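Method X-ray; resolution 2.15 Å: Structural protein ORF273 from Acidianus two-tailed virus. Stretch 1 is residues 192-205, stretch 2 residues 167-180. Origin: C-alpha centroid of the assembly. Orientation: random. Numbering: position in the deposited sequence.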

# COMPACT_ATOMS: atom_id res chain seq x y z
N ASN A 192 2.38 -12.19 14.68
CA ASN A 192 1.11 -11.51 14.41
C ASN A 192 0.55 -10.78 15.62
O ASN A 192 0.08 -9.64 15.48
CB ASN A 192 0.09 -12.47 13.77
CG ASN A 192 0.48 -12.90 12.37
OD1 ASN A 192 1.22 -12.21 11.65
ND2 ASN A 192 -0.00 -14.07 11.98
N ASP A 193 0.58 -11.42 16.81
CA ASP A 193 0.11 -10.85 18.08
C ASP A 193 0.89 -9.60 18.41
O ASP A 193 0.28 -8.60 18.79
CB ASP A 193 0.22 -11.86 19.25
CG ASP A 193 -0.74 -13.03 19.17
OD1 ASP A 193 -1.83 -12.86 18.59
OD2 ASP A 193 -0.40 -14.11 19.72
N ILE A 194 2.23 -9.64 18.23
CA ILE A 194 3.09 -8.47 18.48
C ILE A 194 2.77 -7.37 17.46
O ILE A 194 2.56 -6.22 17.85
CB ILE A 194 4.60 -8.82 18.54
CG1 ILE A 194 4.88 -9.80 19.70
CG2 ILE A 194 5.50 -7.54 18.67
CD1 ILE A 194 6.17 -10.54 19.50
N GLU A 195 2.72 -7.73 16.18
CA GLU A 195 2.42 -6.81 15.09
C GLU A 195 1.11 -6.02 15.33
O GLU A 195 1.07 -4.79 15.15
CB GLU A 195 2.40 -7.59 13.75
CG GLU A 195 2.10 -6.67 12.60
CD GLU A 195 2.85 -6.88 11.32
OE1 GLU A 195 2.73 -7.97 10.72
OE2 GLU A 195 3.26 -5.85 10.76
N ARG A 196 0.05 -6.72 15.76
CA ARG A 196 -1.26 -6.14 16.05
C ARG A 196 -1.17 -5.04 17.14
O ARG A 196 -1.77 -3.96 16.98
CB ARG A 196 -2.25 -7.26 16.46
CG ARG A 196 -3.67 -6.79 16.74
CD ARG A 196 -4.46 -7.81 17.53
NE ARG A 196 -4.28 -7.61 18.97
CZ ARG A 196 -3.52 -8.36 19.77
NH1 ARG A 196 -2.88 -9.42 19.29
NH2 ARG A 196 -3.40 -8.07 21.06
N ILE A 197 -0.47 -5.32 18.26
CA ILE A 197 -0.26 -4.35 19.35
C ILE A 197 0.48 -3.08 18.87
O ILE A 197 0.06 -1.97 19.19
CB ILE A 197 0.49 -4.99 20.56
CG1 ILE A 197 -0.31 -6.20 21.13
CG2 ILE A 197 0.79 -3.93 21.66
CD1 ILE A 197 0.44 -7.05 22.25
N VAL A 198 1.60 -3.27 18.14
CA VAL A 198 2.47 -2.20 17.64
C VAL A 198 1.71 -1.28 16.68
O VAL A 198 1.74 -0.05 16.86
CB VAL A 198 3.81 -2.73 17.00
CG1 VAL A 198 4.67 -1.62 16.38
CG2 VAL A 198 4.60 -3.61 17.96
N ALA A 199 0.97 -1.88 15.71
CA ALA A 199 0.33 -1.12 14.64
C ALA A 199 -1.09 -0.66 14.85
O ALA A 199 -1.49 0.35 14.27
CB ALA A 199 0.41 -1.92 13.36
N GLU A 200 -1.88 -1.43 15.60
CA GLU A 200 -3.33 -1.22 15.76
C GLU A 200 -3.84 -0.97 17.17
O GLU A 200 -5.04 -0.69 17.33
CB GLU A 200 -4.07 -2.45 15.22
CG GLU A 200 -3.76 -2.82 13.79
CD GLU A 200 -4.41 -4.13 13.41
OE1 GLU A 200 -5.62 -4.11 13.10
OE2 GLU A 200 -3.73 -5.17 13.41
N GLU A 201 -3.00 -1.12 18.19
CA GLU A 201 -3.48 -0.96 19.57
C GLU A 201 -2.91 0.20 20.35
O GLU A 201 -3.67 1.01 20.89
CB GLU A 201 -3.46 -2.28 20.36
CG GLU A 201 -4.30 -3.38 19.71
CD GLU A 201 -4.36 -4.73 20.41
OE1 GLU A 201 -3.40 -5.08 21.13
OE2 GLU A 201 -5.36 -5.45 20.19
N GLN A 202 -1.59 0.29 20.43
CA GLN A 202 -0.95 1.35 21.22
C GLN A 202 -1.12 2.75 20.62
O GLN A 202 -0.87 2.91 19.42
CB GLN A 202 0.55 1.05 21.44
CG GLN A 202 1.37 1.16 20.14
CD GLN A 202 2.86 1.10 20.28
OE1 GLN A 202 3.43 1.32 21.35
NE2 GLN A 202 3.52 0.90 19.15
N PRO A 203 -1.46 3.80 21.41
CA PRO A 203 -1.40 5.15 20.84
C PRO A 203 0.08 5.51 20.74
O PRO A 203 0.80 5.56 21.74
CB PRO A 203 -2.17 6.03 21.83
CG PRO A 203 -2.17 5.27 23.13
CD PRO A 203 -1.74 3.82 22.87
N ILE A 204 0.55 5.69 19.53
CA ILE A 204 1.95 5.98 19.30
C ILE A 204 2.21 7.45 18.93
O ILE A 204 3.24 7.97 19.34
CB ILE A 204 2.60 4.92 18.36
CG1 ILE A 204 4.14 4.93 18.42
CG2 ILE A 204 2.09 5.01 16.89
CD1 ILE A 204 4.74 4.24 19.65
N LEU A 205 1.31 8.12 18.17
CA LEU A 205 1.56 9.50 17.70
C LEU A 205 0.34 10.36 17.88
O LEU A 205 -0.69 10.07 17.28
CB LEU A 205 1.99 9.49 16.21
CG LEU A 205 3.41 8.98 15.91
CD1 LEU A 205 3.56 8.60 14.45
CD2 LEU A 205 4.50 9.97 16.38
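Stretch 2 167-180: RALRIPQIVEQKLG

Two hydrogen bonds tie the stretches together, and both run through the amide of Gln202. Its NE2 donates to Leu169 O at 2.8 Å, with an N-H...O angle of 171°, close to linear. On the other side of the amide, Arg170 NH1 donates to Gln202 OE1 at 3.0 Å and 161°; OE1 lies at the edge of the guanidinium, near its plane, where the N-H bonds point. NE2 makes a further bond within its own stretch, to Val198 O at 3.1 Å and 164°, so the one amide links Val198, in the helix of stretch 1, to the turn between the two helices of stretch 2. With donors and acceptors matched in this way, the amide orientation is well supported. The chi1 of Gln202 is p (69°) and chi2 is t (171°).

Leu169 O lies in the turn between two helices and accepts no backbone hydrogen bond within stretch 2, which leaves it free for Gln202 NE2. The helix that enters stretch 2 ends after Ala168, and Arg170, with phi/psi of 65/20, closes it in a Schellman motif; Arg170 N bonds to Arg167 O at 3.0 Å. The same residue is the N-cap of helix 171-179, whose first turn is held by Ile174 N to Arg170 O at 3.1 Å. That helix runs to Leu179, and Gly180 leaves it with a positive phi of 96°. In stretch 1 the helix arrives from earlier in the chain and widens into a pi-type turn at 197-201, where Gln202 N reaches Ile197 O at 3.1 Å.

Helices 192-201 and 171-179 run roughly antiparallel: their N-to-C directions differ by 141°, and their axes approach to 10.2 Å. The register follows from the nearest CA pairs, Ile194 with Val175 and Val198 with Ile171, each 6.8 Å apart between CA atoms.

Apolar packing fills the space between the axes. Ile174 points its CA-to-CB bond toward stretch 1; its CD1 lies 3.7 Å from Val198 CG2, and its CG2 is 3.8 Å from Ile197 CG2 and 4.0 Å from Ile194 CG2. Ile194 is a knob in the hole formed by Ile174, Val175, Lys178 and Leu179. Although its CA-to-CB bond points sideways, its end reaches in, placing CD1 3.6 Å from Leu179 CD1. Val198 CG1 also meets Ile171 CG1 at 3.8 Å.

At the margins, Lys178 reaches across the helix of stretch 1, with CE 4.0 Å from Asp193 CB and NZ 4.0 Å from Ile197 CD1. Beyond Gln202, Ile204 CD1 approaches Ala168 O at 3.3 Å and Arg170 CG at 3.9 Å. The contact buries 655 Å², both sides summed.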

# COMPACT_ATOMS: atom_id res chain seq x y z
N ARG A 167 12.74 1.35 18.49
CA ARG A 167 12.61 1.98 19.79
C ARG A 167 11.48 2.99 19.81
O ARG A 167 10.70 2.99 20.75
CB ARG A 167 13.93 2.65 20.23
CG ARG A 167 14.93 1.68 20.81
CD ARG A 167 16.06 2.39 21.54
NE ARG A 167 16.91 3.16 20.63
CZ ARG A 167 17.95 2.65 19.98
NH1 ARG A 167 18.27 1.37 20.11
NH2 ARG A 167 18.69 3.43 19.19
N ALA A 168 11.38 3.86 18.79
CA ALA A 168 10.31 4.88 18.68
C ALA A 168 8.94 4.23 18.52
O ALA A 168 7.94 4.82 18.90
CB ALA A 168 10.59 5.81 17.51
N LEU A 169 8.90 3.02 17.93
CA LEU A 169 7.68 2.26 17.72
C LEU A 169 7.34 1.43 18.96
O LEU A 169 6.31 0.76 18.98
CB LEU A 169 7.82 1.34 16.47
CG LEU A 169 7.66 2.04 15.13
CD1 LEU A 169 8.15 1.13 13.98
CD2 LEU A 169 6.19 2.50 14.92
N ARG A 170 8.22 1.48 19.98
CA ARG A 170 8.13 0.77 21.28
C ARG A 170 8.22 -0.74 21.09
O ARG A 170 7.86 -1.50 22.00
CB ARG A 170 6.90 1.18 22.11
CG ARG A 170 6.83 2.66 22.52
CD ARG A 170 5.62 2.96 23.40
NE ARG A 170 5.68 2.27 24.69
CZ ARG A 170 4.97 1.19 25.02
NH1 ARG A 170 4.12 0.65 24.15
NH2 ARG A 170 5.10 0.63 26.22
N ILE A 171 8.75 -1.16 19.93
CA ILE A 171 8.92 -2.57 19.62
C ILE A 171 9.70 -3.33 20.71
O ILE A 171 9.21 -4.39 21.11
CB ILE A 171 9.40 -2.82 18.16
CG1 ILE A 171 8.25 -2.56 17.17
CG2 ILE A 171 9.94 -4.24 17.99
CD1 ILE A 171 8.65 -2.38 15.71
N PRO A 172 10.85 -2.84 21.26
CA PRO A 172 11.57 -3.63 22.28
C PRO A 172 10.76 -3.94 23.53
O PRO A 172 10.82 -5.08 24.01
CB PRO A 172 12.79 -2.75 22.60
CG PRO A 172 13.00 -1.97 21.35
CD PRO A 172 11.61 -1.63 20.92
N GLN A 173 9.99 -2.94 24.05
CA GLN A 173 9.12 -3.07 25.23
C GLN A 173 8.00 -4.07 24.99
O GLN A 173 7.70 -4.86 25.88
CB GLN A 173 8.50 -1.72 25.63
CG GLN A 173 9.50 -0.64 25.96
CD GLN A 173 9.79 0.29 24.81
OE1 GLN A 173 10.17 -0.13 23.70
NE2 GLN A 173 9.77 1.59 25.10
N ILE A 174 7.36 -4.02 23.80
CA ILE A 174 6.25 -4.94 23.43
C ILE A 174 6.74 -6.39 23.26
O ILE A 174 6.06 -7.30 23.72
CB ILE A 174 5.39 -4.41 22.23
CG1 ILE A 174 4.83 -2.98 22.54
CG2 ILE A 174 4.27 -5.39 21.87
CD1 ILE A 174 4.27 -2.14 21.30
N VAL A 175 7.95 -6.57 22.65
CA VAL A 175 8.62 -7.87 22.44
C VAL A 175 8.98 -8.42 23.81
O VAL A 175 8.75 -9.59 24.05
CB VAL A 175 9.84 -7.77 21.47
CG1 VAL A 175 10.71 -9.02 21.52
CG2 VAL A 175 9.39 -7.52 20.04
N GLU A 176 9.50 -7.58 24.73
CA GLU A 176 9.89 -8.00 26.09
C GLU A 176 8.67 -8.44 26.90
O GLU A 176 8.71 -9.52 27.49
CB GLU A 176 10.67 -6.90 26.82
CG GLU A 176 11.57 -7.45 27.91
CD GLU A 176 12.64 -6.49 28.41
OE1 GLU A 176 13.15 -5.68 27.60
OE2 GLU A 176 13.01 -6.59 29.60
N GLN A 177 7.59 -7.65 26.87
CA GLN A 177 6.35 -7.96 27.57
C GLN A 177 5.73 -9.28 27.07
O GLN A 177 5.28 -10.09 27.87
CB GLN A 177 5.36 -6.80 27.40
CG GLN A 177 4.15 -6.86 28.35
CD GLN A 177 4.53 -6.57 29.80
OE1 GLN A 177 5.55 -5.93 30.11
NE2 GLN A 177 3.70 -7.04 30.72
N LYS A 178 5.74 -9.51 25.75
CA LYS A 178 5.14 -10.69 25.14
C LYS A 178 6.04 -11.94 25.07
O LYS A 178 5.54 -13.04 25.27
CB LYS A 178 4.56 -10.35 23.75
CG LYS A 178 3.42 -11.27 23.30
CD LYS A 178 2.05 -10.82 23.81
CE LYS A 178 0.93 -11.61 23.18
NZ LYS A 178 -0.36 -10.87 23.23
N LEU A 179 7.34 -11.78 24.78
CA LEU A 179 8.24 -12.93 24.60
C LEU A 179 9.29 -13.15 25.66
O LEU A 179 9.83 -14.24 25.76
CB LEU A 179 8.97 -12.83 23.23
CG LEU A 179 8.14 -12.58 21.98
CD1 LEU A 179 9.06 -12.35 20.78
CD2 LEU A 179 7.21 -13.73 21.70
N GLY A 180 9.64 -12.10 26.37
CA GLY A 180 10.73 -12.15 27.34
C GLY A 180 12.03 -11.66 26.74
O GLY A 180 12.04 -11.15 25.61